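Mandelate racemase/muconate lactonizing enzyme family protein (Roseovarius sp. TM1035, PDB 3T9P) probably catalyses an isomerase-type reaction of the enolase superfamily, on a substrate that has not been established. Local coordinates at residues 348-353 with 373-378; 34-39 with 50-55; 315-320 with 367-372; 27-32 with 381-386; 138-143 with 335-340. One frame throughout, in Å; residues are numbered along the deposited sequence.

Interaction 1. Residues 348-353 with 373-378; sequences LFLGDP and ISPTWL
Leu-348 meets the segment 373-378 twice, once through its backbone carbonyl and once through a methyl group. Ser-374 N donates to Leu-348 O at 2.9 Å in a nearly straight bond (168° at the hydrogen), and beside it a single bridge pairs the backbones of Phe-349 and Ile-373. The leucine side chain lies alongside that of Trp-377, and its CD2 forms a CH-pi contact over one face of the indole, 3.7 Å from the centroid of the five-membered ring. Trp-377 offers that face because CG is anti to its backbone N (chi1 -171°), which carries the ring back beside Leu-348. Phe-349 uses its rim instead: CE1 lies 3.9 Å from Ile-373 CG1, while Leu-348 CB rests over the centre of a ring face. Leu-350 spreads its two methyls over the start of the helix, CD2 at 3.7 Å from Ser-374 OG and CD1 at 4.0 Å from Pro-375 CD. Ser-374 is the N-cap, its OG accepting from Thr-376 N at 3.0 Å. With an alanine here, Thr-376 N would probably lack its capping acceptor and the first turn of the helix would be less firmly begun. Around this joint, Trp-377 meets Phe-38 of strand 37-43 edge-to-face, Ile-373 and Leu-378 lie on Trp-50 of strand 48-52, and Phe-349 touches Leu-313 of helix 313-322.

Interaction 2. Residues 34-39 with 50-55; sequences EFVGFV and WGQVST
Val-39 and Gly-51 form an antiparallel hydrogen-bonded pair, with Gly-51 N to Val-39 O at 2.7 Å and Val-39 N to Gly-51 O at 3.0 Å. Val-53 N adds a bond to Gly-37 O. Further on, a water takes over, accepting from Gly-37 N and donating to Val-53 O, so the hairpin of strands 37-43 and 48-52 is prolonged through solvent. Among the apolar contacts, Val-39 CG2 meets Val-53 CG1 at 3.9 Å, and Phe-38 CB sits at the edge of the Trp-50 ring, 3.9 Å from CZ3. The polar contact is carried mainly by Gln-52. With CG anti to the backbone N (chi1 -173°), it runs extended past Phe-38, and OE1 comes 3.4 Å from Phe-38 CE1, the amide turned 69° from the ring. Its NE2 binds Val-53 O, which lies in the amide plane, and also Ser-312 OG; OE1 accepts from Leu-313 N. A leucine in its place would probably leave Leu-313 N without its acceptor and Val-53 O without one of its donors. In this superfamily the loops after the first and third strands generally close over the barrel mouth; here 34-36 and 53-55 hold those positions, and the engagement of both ends of a buried amide implies a fixed rotation that ties the hairpin to the 312-313 region.

Interaction 3. Residues 315-320 with 367-372; sequences TMCTMH and PGWGVE
Met-316 and Trp-369 bring their CA atoms to 6.9 Å where helix 313-322 passes a type II' beta turn, Pro-367 to Gly-370, with Gly-368 at positive phi. His-320 makes two contacts with the tryptophan. Its NE2 donates to Trp-369 O at 3.1 Å from above the carbonyl plane, and its ring face receives the indole edge in a T-shaped pair, planes at 89° and Trp-369 CE3 3.8 Å from His-320 CD2. The ND1 of His-320 accepts from Ala-124 N, consistent with the proton lying on NE2. The helix is one of the outer helices of the barrel characteristic of the enolase superfamily, and Trp-369 joins it to the N-terminal domain, since its NE1 donates to Thr-109 O of helix 98-119. Cys-317 SG stands over the six-membered ring of Trp-369, 3.8 Å from its centroid, a sulfur-aromatic contact only 11° off the normal. Met-316, with CG anti to the backbone N (chi1 -177°) and the chain bent beyond, brings both CG and CE against Val-371 CG1, CG at 3.9 Å.

Interaction 4. Residues 27-32 with 381-386; sequences RLETFC and ATYQVS. With SO4 (sulfate ion), chain D.
Tyr-383 OH donates to Glu-29 OE2 at 2.6 Å, using the anti lone pair of that oxygen, with the carboxylate turned 84° from the phenol ring. The tyrosine gets there because its CG is anti to the backbone N (chi1 178°), which lays the ring along the face of the sheet beside Phe-31. Those two rings meet obliquely, Tyr-383 CD1 over one face of Phe-31 and 3.5 Å from CE2. Alongside Glu-29, Val-385 CG2 touches Glu-29 CG at 3.7 Å and Arg-27 CG at 3.8 Å. Six backbone bonds, two at each of the pairs Leu-28 with Ser-386, Thr-30 with Gln-384 and Cys-32 with Thr-382, set this register. In the next shell, Arg-40 forms a salt bridge with Glu-29 OE1, giving the carboxylate a charged partner beside the tyrosine hydroxyl. On the opposite face of the sheet, Thr-30 OG1 and Ser-386 OG both bond to His-66 of helix 58-73, and Gln-384 NE2 holds a sulfate, probably from the crystallisation liquor, by its O4 at 2.9 Å. The C-terminal strand thus returns, after the whole barrel, to complete the antiparallel sheet of the N-terminal domain, as is usual in the enolase superfamily.

Interaction 5. Residues 138-143 with 335-340; sequences ASSMRR and SIEGPE
Ser-139 and Ser-335 pair as parallel strands, the first and last parallel strands of the barrel coming side by side to close the ring, in keeping with the enolase-superfamily fold. Two direct hydrogen bonds and one water bridge join the two segments. In the backbone, Ile-336 N donates to Ser-139 O at 3.1 Å, nearly straight at 170°. A side chain then takes over: Met-141 N donates to Glu-337 OE2 at 2.7 Å, onto the anti lone pair of that oxygen. Within 138-143, Ser-140 OG accepts from Arg-142 N at 3.2 Å, an ST turn, and also bonds Glu-150 OE1. The charged groups meet through solvent: one water donates to Glu-337 OE1 at 2.6 Å and accepts from Arg-142 NH1. Direct ion pairs lie outside, Glu-337 OE1 with Arg-153 and Arg-142 NE with Asp-144, so both charges have other mates. With Met-141 N on OE2, and the water and Arg-153 on OE1, the carboxylate is gripped at both oxygens. Among the apolar contacts, Ile-336 CG2 touches Ala-138 CB at 3.7 Å, while its CG1, between the backbone N and the carbonyl carbon (chi1 42°), lies against Ser-139 O. The side chains of Met-141 and Glu-337 cross, CG to CG at 3.5 Å. The side chain of Met-141 is about 6 Å from a bound formic acid, probably from the crystallisation liquor, and it bends at chi2 (-63°) to rest its CE 3.7 Å from Ser-335 CB.

In the fold
Interactions 2 and 4 share the four-stranded antiparallel sheet, their centres about 10 Å apart, and strands 25-32 and 37-43 are neighbours within it. Interaction 1 lies against both, its centre about 13 Å from that of interaction 2 and about 17 Å from that of interaction 4, with helix 375-379 leading straight into strand 382-387. Interaction 3, its centre about 13 Å from that of interaction 1, crosses it along the chain, carrying the contact to a barrel helix. Interaction 5, where the barrel closes, stands apart, about 29 Å between centres from interaction 4. Interaction 4 encloses all the others along the chain, so the polypeptide begins and ends in one sheet, and side chains of interactions 1 to 3 reach across between this N-terminal unit and the barrel.

Interaction 1. Residues 348-353 with 373-378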
# COMPACT_ATOMS: atom_id res chain seq x y z
N LEU A 348 -28.79 1.99 -0.08
CA LEU A 348 -27.83 2.74 -0.89
C LEU A 348 -28.43 3.11 -2.21
O LEU A 348 -28.24 4.28 -2.64
CB LEU A 348 -26.52 1.95 -1.14
CG LEU A 348 -25.77 1.58 0.09
CD1 LEU A 348 -24.55 0.68 -0.33
CD2 LEU A 348 -25.37 2.78 0.93
N PHE A 349 -29.15 2.15 -2.85
CA PHE A 349 -29.61 2.37 -4.21
C PHE A 349 -31.16 2.31 -4.25
O PHE A 349 -31.76 1.62 -3.43
CB PHE A 349 -29.03 1.24 -5.10
CG PHE A 349 -27.53 1.18 -5.00
CD1 PHE A 349 -26.77 2.25 -5.44
CD2 PHE A 349 -26.88 0.05 -4.45
CE1 PHE A 349 -25.31 2.25 -5.35
CE2 PHE A 349 -25.43 0.01 -4.39
CZ PHE A 349 -24.67 1.14 -4.82
N LEU A 350 -31.77 2.98 -5.21
CA LEU A 350 -33.21 2.86 -5.47
C LEU A 350 -33.47 1.67 -6.38
O LEU A 350 -32.54 1.22 -7.12
CB LEU A 350 -33.71 4.14 -6.15
CG LEU A 350 -33.58 5.42 -5.28
CD1 LEU A 350 -33.91 6.73 -5.97
CD2 LEU A 350 -34.32 5.27 -3.95
N GLY A 351 -34.69 1.11 -6.34
CA GLY A 351 -35.02 -0.03 -7.23
C GLY A 351 -34.37 -1.38 -6.80
O GLY A 351 -34.11 -1.67 -5.66
N ASP A 352 -34.07 -2.24 -7.71
CA ASP A 352 -33.62 -3.51 -7.23
C ASP A 352 -32.50 -3.92 -8.20
O ASP A 352 -32.63 -4.88 -8.95
CB ASP A 352 -34.81 -4.47 -7.33
CG ASP A 352 -34.57 -5.77 -6.62
OD1 ASP A 352 -33.63 -5.85 -5.80
OD2 ASP A 352 -35.30 -6.72 -6.89
N PRO A 353 -31.38 -3.18 -8.20
CA PRO A 353 -30.29 -3.49 -9.20
C PRO A 353 -29.67 -4.90 -9.01
O PRO A 353 -29.16 -5.50 -9.99
CB PRO A 353 -29.26 -2.34 -8.97
CG PRO A 353 -29.51 -1.92 -7.50
CD PRO A 353 -31.05 -2.05 -7.31
N ILE A 373 -28.30 6.17 -6.91
CA ILE A 373 -28.01 6.22 -5.48
C ILE A 373 -29.16 7.01 -4.90
O ILE A 373 -29.50 8.10 -5.41
CB ILE A 373 -26.63 6.94 -5.16
CG1 ILE A 373 -25.47 6.09 -5.72
CG2 ILE A 373 -26.43 7.21 -3.69
CD1 ILE A 373 -24.47 6.96 -6.28
N SER A 374 -29.66 6.57 -3.77
CA SER A 374 -30.76 7.29 -3.17
C SER A 374 -30.35 8.67 -2.64
O SER A 374 -29.44 8.75 -1.85
CB SER A 374 -31.32 6.54 -1.97
OG SER A 374 -32.45 7.35 -1.48
N PRO A 375 -31.12 9.72 -2.99
CA PRO A 375 -30.91 11.01 -2.33
C PRO A 375 -31.14 10.95 -0.80
O PRO A 375 -30.62 11.77 -0.14
CB PRO A 375 -31.96 11.95 -3.02
CG PRO A 375 -32.15 11.31 -4.39
CD PRO A 375 -32.16 9.79 -4.05
N THR A 376 -31.90 10.02 -0.24
CA THR A 376 -32.00 9.93 1.23
C THR A 376 -30.63 9.65 1.90
O THR A 376 -30.20 10.22 2.94
CB THR A 376 -32.99 8.81 1.67
OG1 THR A 376 -34.27 9.00 0.99
CG2 THR A 376 -33.22 8.69 3.27
N TRP A 377 -29.93 8.70 1.31
CA TRP A 377 -28.60 8.38 1.91
C TRP A 377 -27.61 9.57 1.71
O TRP A 377 -26.93 9.98 2.63
CB TRP A 377 -28.13 7.12 1.18
CG TRP A 377 -26.85 6.55 1.87
CD1 TRP A 377 -26.78 5.58 2.82
CD2 TRP A 377 -25.50 7.03 1.65
NE1 TRP A 377 -25.44 5.41 3.23
CE2 TRP A 377 -24.65 6.30 2.52
CE3 TRP A 377 -24.94 8.02 0.83
CZ2 TRP A 377 -23.33 6.48 2.55
CZ3 TRP A 377 -23.52 8.22 0.90
CH2 TRP A 377 -22.77 7.43 1.76
N LEU A 378 -27.61 10.17 0.53
CA LEU A 378 -26.77 11.30 0.26
C LEU A 378 -27.02 12.44 1.15
O LEU A 378 -26.09 13.23 1.44
CB LEU A 378 -26.95 11.79 -1.21
CG LEU A 378 -26.57 10.74 -2.27
CD1 LEU A 378 -26.94 11.14 -3.71
CD2 LEU A 378 -25.05 10.39 -2.18

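Interaction 2. Residues 34-39 with 50-55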
# COMPACT_ATOMS: atom_id res chain seq x y z
N GLU A 34 -18.51 6.05 7.47
CA GLU A 34 -17.42 5.15 7.72
C GLU A 34 -17.36 3.95 6.76
O GLU A 34 -16.33 3.45 6.52
CB GLU A 34 -17.46 4.60 9.15
CG GLU A 34 -16.21 4.87 9.89
CD GLU A 34 -16.29 4.70 11.47
OE1 GLU A 34 -15.83 3.70 11.98
OE2 GLU A 34 -16.78 5.60 12.15
N PHE A 35 -18.49 3.51 6.29
CA PHE A 35 -18.61 2.34 5.45
C PHE A 35 -18.51 2.58 3.96
O PHE A 35 -17.99 1.74 3.29
CB PHE A 35 -19.83 1.52 5.80
CG PHE A 35 -19.77 0.95 7.13
CD1 PHE A 35 -19.00 -0.12 7.40
CD2 PHE A 35 -20.42 1.55 8.16
CE1 PHE A 35 -18.93 -0.61 8.65
CE2 PHE A 35 -20.33 1.07 9.42
CZ PHE A 35 -19.60 0.01 9.66
N VAL A 36 -19.02 3.70 3.46
CA VAL A 36 -19.16 3.78 1.97
C VAL A 36 -18.98 5.20 1.59
O VAL A 36 -19.37 6.04 2.41
CB VAL A 36 -20.58 3.33 1.45
CG1 VAL A 36 -20.51 3.27 -0.11
CG2 VAL A 36 -20.89 1.99 1.89
N GLY A 37 -18.44 5.50 0.40
CA GLY A 37 -18.20 6.91 -0.01
C GLY A 37 -18.59 6.90 -1.49
O GLY A 37 -17.92 6.17 -2.27
N PHE A 38 -19.58 7.69 -1.90
CA PHE A 38 -19.85 7.93 -3.31
C PHE A 38 -19.16 9.20 -3.85
O PHE A 38 -18.95 10.15 -3.13
CB PHE A 38 -21.36 8.01 -3.58
CG PHE A 38 -22.07 6.75 -3.25
CD1 PHE A 38 -21.89 5.60 -4.05
CD2 PHE A 38 -22.88 6.67 -2.13
CE1 PHE A 38 -22.56 4.38 -3.71
CE2 PHE A 38 -23.58 5.49 -1.81
CZ PHE A 38 -23.39 4.34 -2.58
N VAL A 39 -18.84 9.17 -5.14
CA VAL A 39 -18.15 10.26 -5.78
C VAL A 39 -19.05 10.72 -6.95
O VAL A 39 -19.54 9.90 -7.76
CB VAL A 39 -16.75 9.80 -6.36
CG1 VAL A 39 -16.11 10.98 -7.25
CG2 VAL A 39 -15.75 9.42 -5.16
N TRP A 50 -21.56 9.22 -11.34
CA TRP A 50 -21.44 8.73 -9.98
C TRP A 50 -20.61 7.48 -9.93
O TRP A 50 -20.84 6.54 -10.70
CB TRP A 50 -22.83 8.33 -9.44
CG TRP A 50 -23.67 9.54 -9.07
CD1 TRP A 50 -24.68 10.18 -9.85
CD2 TRP A 50 -23.62 10.23 -7.83
NE1 TRP A 50 -25.23 11.22 -9.11
CE2 TRP A 50 -24.59 11.27 -7.87
CE3 TRP A 50 -22.85 10.07 -6.64
CZ2 TRP A 50 -24.81 12.12 -6.78
CZ3 TRP A 50 -23.08 10.91 -5.59
CH2 TRP A 50 -24.03 11.93 -5.66
N GLY A 51 -19.65 7.47 -8.97
CA GLY A 51 -18.87 6.25 -8.69
C GLY A 51 -18.75 6.11 -7.21
O GLY A 51 -19.56 6.62 -6.48
N GLN A 52 -17.83 5.29 -6.76
CA GLN A 52 -17.68 4.93 -5.38
C GLN A 52 -16.24 4.52 -5.07
O GLN A 52 -15.62 3.86 -5.86
CB GLN A 52 -18.66 3.78 -5.02
CG GLN A 52 -18.77 3.38 -3.58
CD GLN A 52 -19.34 1.97 -3.37
OE1 GLN A 52 -20.50 1.74 -3.50
NE2 GLN A 52 -18.50 1.08 -3.01
N VAL A 53 -15.77 4.97 -3.93
CA VAL A 53 -14.50 4.54 -3.37
C VAL A 53 -14.73 3.14 -2.77
O VAL A 53 -15.82 2.72 -2.64
CB VAL A 53 -13.88 5.54 -2.35
CG1 VAL A 53 -13.76 6.97 -2.93
CG2 VAL A 53 -14.60 5.52 -1.08
N SER A 54 -13.66 2.44 -2.45
CA SER A 54 -13.77 1.15 -1.83
C SER A 54 -14.56 1.29 -0.51
O SER A 54 -14.47 2.25 0.16
CB SER A 54 -12.40 0.58 -1.49
OG SER A 54 -12.52 -0.64 -0.88
N THR A 55 -15.35 0.29 -0.21
CA THR A 55 -15.99 0.24 1.08
C THR A 55 -14.93 0.02 2.20
O THR A 55 -13.82 -0.37 1.95
CB THR A 55 -17.03 -0.88 1.16
OG1 THR A 55 -16.47 -2.09 0.68
CG2 THR A 55 -18.29 -0.53 0.40
O HOH W 1 -17.06 3.18 -0.18

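Interaction 3. Residues 315-320 with 367-372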
# COMPACT_ATOMS: atom_id res chain seq x y z
N THR A 315 -20.36 -4.75 -6.56
CA THR A 315 -20.97 -5.86 -7.23
C THR A 315 -21.41 -5.48 -8.67
O THR A 315 -21.10 -6.23 -9.63
CB THR A 315 -22.08 -6.55 -6.34
OG1 THR A 315 -21.43 -7.11 -5.19
CG2 THR A 315 -22.86 -7.79 -7.15
N MET A 316 -22.05 -4.36 -8.84
CA MET A 316 -22.47 -3.89 -10.20
C MET A 316 -21.24 -3.62 -11.09
O MET A 316 -21.21 -4.02 -12.25
CB MET A 316 -23.35 -2.60 -10.10
CG MET A 316 -23.90 -2.09 -11.52
SD MET A 316 -24.76 -3.47 -12.36
CE MET A 316 -26.25 -3.53 -11.37
N CYS A 317 -20.15 -3.07 -10.52
CA CYS A 317 -18.93 -2.87 -11.40
C CYS A 317 -18.40 -4.22 -11.89
O CYS A 317 -17.96 -4.37 -13.10
CB CYS A 317 -17.83 -2.17 -10.62
SG CYS A 317 -18.20 -0.44 -10.15
N THR A 318 -18.36 -5.19 -10.93
CA THR A 318 -17.96 -6.54 -11.28
C THR A 318 -18.87 -7.17 -12.38
O THR A 318 -18.37 -7.89 -13.30
CB THR A 318 -17.89 -7.42 -10.03
OG1 THR A 318 -17.00 -6.78 -9.10
CG2 THR A 318 -17.30 -8.72 -10.36
N MET A 319 -20.17 -6.97 -12.28
CA MET A 319 -21.07 -7.50 -13.27
C MET A 319 -20.75 -6.93 -14.69
O MET A 319 -20.74 -7.69 -15.66
CB MET A 319 -22.51 -7.04 -12.89
CG MET A 319 -23.07 -7.95 -11.74
SD MET A 319 -24.49 -7.24 -10.84
CE MET A 319 -25.68 -7.06 -12.27
N HIS A 320 -20.57 -5.60 -14.80
CA HIS A 320 -20.22 -4.98 -16.07
C HIS A 320 -18.89 -5.49 -16.53
O HIS A 320 -18.73 -5.82 -17.75
CB HIS A 320 -20.15 -3.44 -16.02
CG HIS A 320 -21.49 -2.78 -15.88
ND1 HIS A 320 -22.10 -2.12 -16.94
CD2 HIS A 320 -22.39 -2.74 -14.85
CE1 HIS A 320 -23.27 -1.61 -16.52
NE2 HIS A 320 -23.46 -1.98 -15.26
N PRO A 367 -27.97 3.50 -18.97
CA PRO A 367 -26.59 4.03 -19.24
C PRO A 367 -25.70 4.05 -17.99
O PRO A 367 -26.26 4.12 -16.89
CB PRO A 367 -26.80 5.50 -19.64
CG PRO A 367 -28.27 5.62 -20.06
CD PRO A 367 -29.05 4.45 -19.29
N GLY A 368 -24.36 4.08 -18.20
CA GLY A 368 -23.37 4.02 -17.10
C GLY A 368 -23.55 2.73 -16.32
O GLY A 368 -23.70 1.68 -16.91
N TRP A 369 -23.54 2.79 -14.97
CA TRP A 369 -23.61 1.64 -14.14
C TRP A 369 -25.01 1.14 -14.07
O TRP A 369 -25.24 -0.04 -13.62
CB TRP A 369 -23.16 1.89 -12.70
CG TRP A 369 -21.70 2.30 -12.63
CD1 TRP A 369 -21.19 3.48 -12.13
CD2 TRP A 369 -20.61 1.55 -13.11
NE1 TRP A 369 -19.79 3.50 -12.31
CE2 TRP A 369 -19.41 2.33 -12.89
CE3 TRP A 369 -20.48 0.29 -13.67
CZ2 TRP A 369 -18.15 1.89 -13.24
CZ3 TRP A 369 -19.17 -0.17 -14.05
CH2 TRP A 369 -18.03 0.65 -13.80
N GLY A 370 -25.93 1.98 -14.49
CA GLY A 370 -27.37 1.63 -14.41
C GLY A 370 -27.94 1.62 -13.00
O GLY A 370 -28.82 0.79 -12.73
N VAL A 371 -27.46 2.47 -12.09
CA VAL A 371 -27.93 2.35 -10.72
C VAL A 371 -28.22 3.78 -10.30
O VAL A 371 -27.59 4.68 -10.82
CB VAL A 371 -26.93 1.70 -9.66
CG1 VAL A 371 -26.61 0.21 -9.95
CG2 VAL A 371 -25.68 2.53 -9.41
N GLU A 372 -29.14 3.97 -9.37
CA GLU A 372 -29.43 5.33 -8.89
C GLU A 372 -29.23 5.33 -7.38
O GLU A 372 -29.85 4.52 -6.66
CB GLU A 372 -30.85 5.75 -9.30
CG GLU A 372 -31.09 7.28 -9.01
CD GLU A 372 -32.60 7.65 -9.12
OE1 GLU A 372 -33.46 6.76 -9.51
OE2 GLU A 372 -32.90 8.84 -8.76

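Interaction 4. Residues 27-32 with 381-386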
# COMPACT_ATOMS: atom_id res chain seq x y z
N ARG A 27 -15.15 19.34 -11.29
CA ARG A 27 -15.60 19.20 -9.93
C ARG A 27 -15.64 17.73 -9.51
O ARG A 27 -15.96 16.86 -10.29
CB ARG A 27 -16.98 19.83 -9.76
CG ARG A 27 -17.52 19.77 -8.34
CD ARG A 27 -18.77 20.60 -8.11
NE ARG A 27 -18.51 22.03 -8.25
CZ ARG A 27 -18.91 22.77 -9.27
NH1 ARG A 27 -19.60 22.21 -10.26
NH2 ARG A 27 -18.63 24.06 -9.32
N LEU A 28 -15.24 17.48 -8.32
CA LEU A 28 -15.29 16.16 -7.72
C LEU A 28 -15.83 16.28 -6.32
O LEU A 28 -15.27 16.97 -5.54
CB LEU A 28 -13.92 15.46 -7.74
CG LEU A 28 -13.40 14.97 -9.09
CD1 LEU A 28 -11.97 14.73 -9.13
CD2 LEU A 28 -14.11 13.79 -9.68
N GLU A 29 -16.91 15.58 -6.05
CA GLU A 29 -17.59 15.56 -4.80
C GLU A 29 -17.68 14.16 -4.18
O GLU A 29 -17.91 13.23 -4.86
CB GLU A 29 -19.01 16.09 -4.98
CG GLU A 29 -19.15 17.44 -5.48
CD GLU A 29 -20.53 17.70 -6.04
OE1 GLU A 29 -20.80 17.23 -7.12
OE2 GLU A 29 -21.28 18.36 -5.39
N THR A 30 -17.50 14.07 -2.88
CA THR A 30 -17.65 12.86 -2.13
C THR A 30 -18.74 12.98 -1.03
O THR A 30 -18.88 13.98 -0.41
CB THR A 30 -16.32 12.40 -1.46
OG1 THR A 30 -15.86 13.40 -0.56
CG2 THR A 30 -15.24 12.05 -2.54
N PHE A 31 -19.48 11.91 -0.85
CA PHE A 31 -20.48 11.80 0.16
C PHE A 31 -20.16 10.48 0.86
O PHE A 31 -20.27 9.46 0.27
CB PHE A 31 -21.89 11.71 -0.46
CG PHE A 31 -22.28 12.85 -1.36
CD1 PHE A 31 -21.79 12.97 -2.61
CD2 PHE A 31 -23.22 13.74 -0.99
CE1 PHE A 31 -22.18 13.98 -3.42
CE2 PHE A 31 -23.58 14.74 -1.80
CZ PHE A 31 -23.05 14.86 -3.01
N CYS A 32 -19.82 10.53 2.13
CA CYS A 32 -19.42 9.35 2.88
C CYS A 32 -19.97 9.19 4.29
O CYS A 32 -20.46 10.09 4.86
CB CYS A 32 -17.89 9.31 2.95
SG CYS A 32 -17.14 10.81 3.62
N ALA A 381 -25.18 12.15 4.41
CA ALA A 381 -23.75 11.75 4.29
C ALA A 381 -22.82 12.94 4.55
O ALA A 381 -23.29 14.10 4.49
CB ALA A 381 -23.51 11.09 2.91
N THR A 382 -21.52 12.69 4.89
CA THR A 382 -20.52 13.72 5.00
C THR A 382 -20.13 14.18 3.64
O THR A 382 -19.68 13.36 2.82
CB THR A 382 -19.29 13.16 5.78
OG1 THR A 382 -19.72 12.71 7.06
CG2 THR A 382 -18.18 14.16 6.00
N TYR A 383 -20.25 15.49 3.35
CA TYR A 383 -20.00 16.05 2.03
C TYR A 383 -18.62 16.70 1.94
O TYR A 383 -18.25 17.42 2.87
CB TYR A 383 -21.07 17.11 1.69
CG TYR A 383 -20.90 17.79 0.37
CD1 TYR A 383 -21.17 17.12 -0.85
CD2 TYR A 383 -20.50 19.12 0.32
CE1 TYR A 383 -21.02 17.78 -2.08
CE2 TYR A 383 -20.35 19.78 -0.91
CZ TYR A 383 -20.62 19.12 -2.09
OH TYR A 383 -20.46 19.76 -3.32
N GLN A 384 -17.89 16.54 0.83
CA GLN A 384 -16.69 17.30 0.63
C GLN A 384 -16.50 17.56 -0.85
O GLN A 384 -16.81 16.70 -1.70
CB GLN A 384 -15.48 16.62 1.36
CG GLN A 384 -14.13 17.38 1.16
CD GLN A 384 -12.96 16.79 2.00
OE1 GLN A 384 -13.16 15.82 2.72
NE2 GLN A 384 -11.74 17.42 1.91
N VAL A 385 -16.00 18.73 -1.22
CA VAL A 385 -15.88 19.02 -2.64
C VAL A 385 -14.52 19.57 -3.04
O VAL A 385 -13.90 20.31 -2.26
CB VAL A 385 -17.04 20.03 -3.09
CG1 VAL A 385 -16.94 21.35 -2.26
CG2 VAL A 385 -16.96 20.29 -4.58
N SER A 386 -14.02 19.20 -4.22
CA SER A 386 -12.85 19.86 -4.77
C SER A 386 -13.21 20.41 -6.15
O SER A 386 -13.84 19.69 -6.96
CB SER A 386 -11.69 18.82 -4.96
OG SER A 386 -11.19 18.34 -3.70
S SO4 D . -9.36 17.52 5.05
O1 SO4 D . -9.67 18.95 4.86
O2 SO4 D . -7.89 17.48 5.00
O3 SO4 D . -9.90 17.04 6.33
O4 SO4 D . -9.89 16.64 3.97
O HOH W 2 -16.92 13.31 1.88
O HOH W 3 -21.98 10.43 7.19

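Interaction 5. Residues 138-143 with 335-340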
# COMPACT_ATOMS: atom_id res chain seq x y z
N ALA A 138 -23.48 -17.83 -4.73
CA ALA A 138 -23.94 -17.30 -3.43
C ALA A 138 -22.76 -17.37 -2.48
O ALA A 138 -22.14 -18.41 -2.27
CB ALA A 138 -25.18 -18.25 -2.93
N SER A 139 -22.35 -16.24 -1.96
CA SER A 139 -21.16 -16.21 -1.12
C SER A 139 -21.50 -15.85 0.37
O SER A 139 -22.04 -14.75 0.63
CB SER A 139 -20.20 -15.12 -1.63
OG SER A 139 -18.93 -15.26 -1.00
N SER A 140 -21.20 -16.77 1.26
CA SER A 140 -21.26 -16.56 2.67
C SER A 140 -19.96 -15.86 3.11
O SER A 140 -18.85 -16.28 2.73
CB SER A 140 -21.36 -17.93 3.36
OG SER A 140 -21.04 -17.69 4.73
N MET A 141 -20.07 -14.77 3.87
CA MET A 141 -18.90 -14.14 4.47
C MET A 141 -18.54 -14.65 5.89
O MET A 141 -17.52 -14.20 6.42
CB MET A 141 -19.14 -12.64 4.63
CG MET A 141 -19.68 -12.02 3.27
SD MET A 141 -18.25 -12.28 2.04
CE MET A 141 -19.26 -12.19 0.60
N ARG A 142 -19.30 -15.58 6.46
CA ARG A 142 -19.23 -15.83 7.91
C ARG A 142 -18.54 -17.10 8.26
O ARG A 142 -18.74 -18.15 7.60
CB ARG A 142 -20.67 -15.90 8.49
CG ARG A 142 -21.33 -14.54 8.44
CD ARG A 142 -22.83 -14.55 8.92
NE ARG A 142 -22.98 -15.20 10.22
CZ ARG A 142 -24.13 -15.71 10.69
NH1 ARG A 142 -25.24 -15.55 10.01
NH2 ARG A 142 -24.16 -16.36 11.84
N ARG A 143 -17.71 -17.03 9.31
CA ARG A 143 -17.17 -18.17 9.99
C ARG A 143 -17.90 -18.42 11.34
O ARG A 143 -17.74 -19.47 11.91
CB ARG A 143 -15.68 -18.03 10.25
CG ARG A 143 -14.86 -18.17 9.04
CD ARG A 143 -13.44 -17.90 9.29
NE ARG A 143 -12.73 -18.37 8.12
CZ ARG A 143 -12.52 -17.63 7.03
NH1 ARG A 143 -11.89 -18.15 5.97
NH2 ARG A 143 -12.97 -16.36 6.96
N SER A 335 -22.72 -11.55 -2.52
CA SER A 335 -22.82 -11.72 -1.10
C SER A 335 -24.31 -12.00 -0.75
O SER A 335 -25.21 -11.29 -1.18
CB SER A 335 -22.36 -10.42 -0.42
OG SER A 335 -22.77 -10.49 0.93
N ILE A 336 -24.57 -13.07 -0.05
CA ILE A 336 -25.96 -13.39 0.34
C ILE A 336 -26.27 -12.92 1.79
O ILE A 336 -27.34 -13.22 2.32
CB ILE A 336 -26.33 -14.93 0.10
CG1 ILE A 336 -25.20 -15.91 0.52
CG2 ILE A 336 -26.49 -15.19 -1.43
CD1 ILE A 336 -25.21 -16.12 2.14
N GLU A 337 -25.36 -12.20 2.42
CA GLU A 337 -25.53 -11.83 3.84
C GLU A 337 -26.64 -10.81 3.87
O GLU A 337 -26.72 -9.92 3.00
CB GLU A 337 -24.25 -11.21 4.38
CG GLU A 337 -23.02 -12.18 4.41
CD GLU A 337 -23.28 -13.41 5.21
OE1 GLU A 337 -24.31 -13.44 5.96
OE2 GLU A 337 -22.49 -14.40 5.12
N GLY A 338 -27.50 -10.90 4.86
CA GLY A 338 -28.57 -9.90 4.93
C GLY A 338 -28.25 -8.59 5.67
O GLY A 338 -27.11 -8.32 6.10
N PRO A 339 -29.29 -7.78 5.83
CA PRO A 339 -29.25 -6.49 6.49
C PRO A 339 -28.72 -6.58 7.95
O PRO A 339 -28.14 -5.65 8.46
CB PRO A 339 -30.72 -6.01 6.35
CG PRO A 339 -31.57 -7.35 6.19
CD PRO A 339 -30.65 -8.10 5.28
N GLU A 340 -28.84 -7.73 8.56
CA GLU A 340 -28.34 -7.97 9.89
C GLU A 340 -26.81 -7.95 9.92
O GLU A 340 -26.21 -7.64 10.94
CB GLU A 340 -28.86 -9.30 10.43
O HOH W 4 -25.73 -13.01 8.15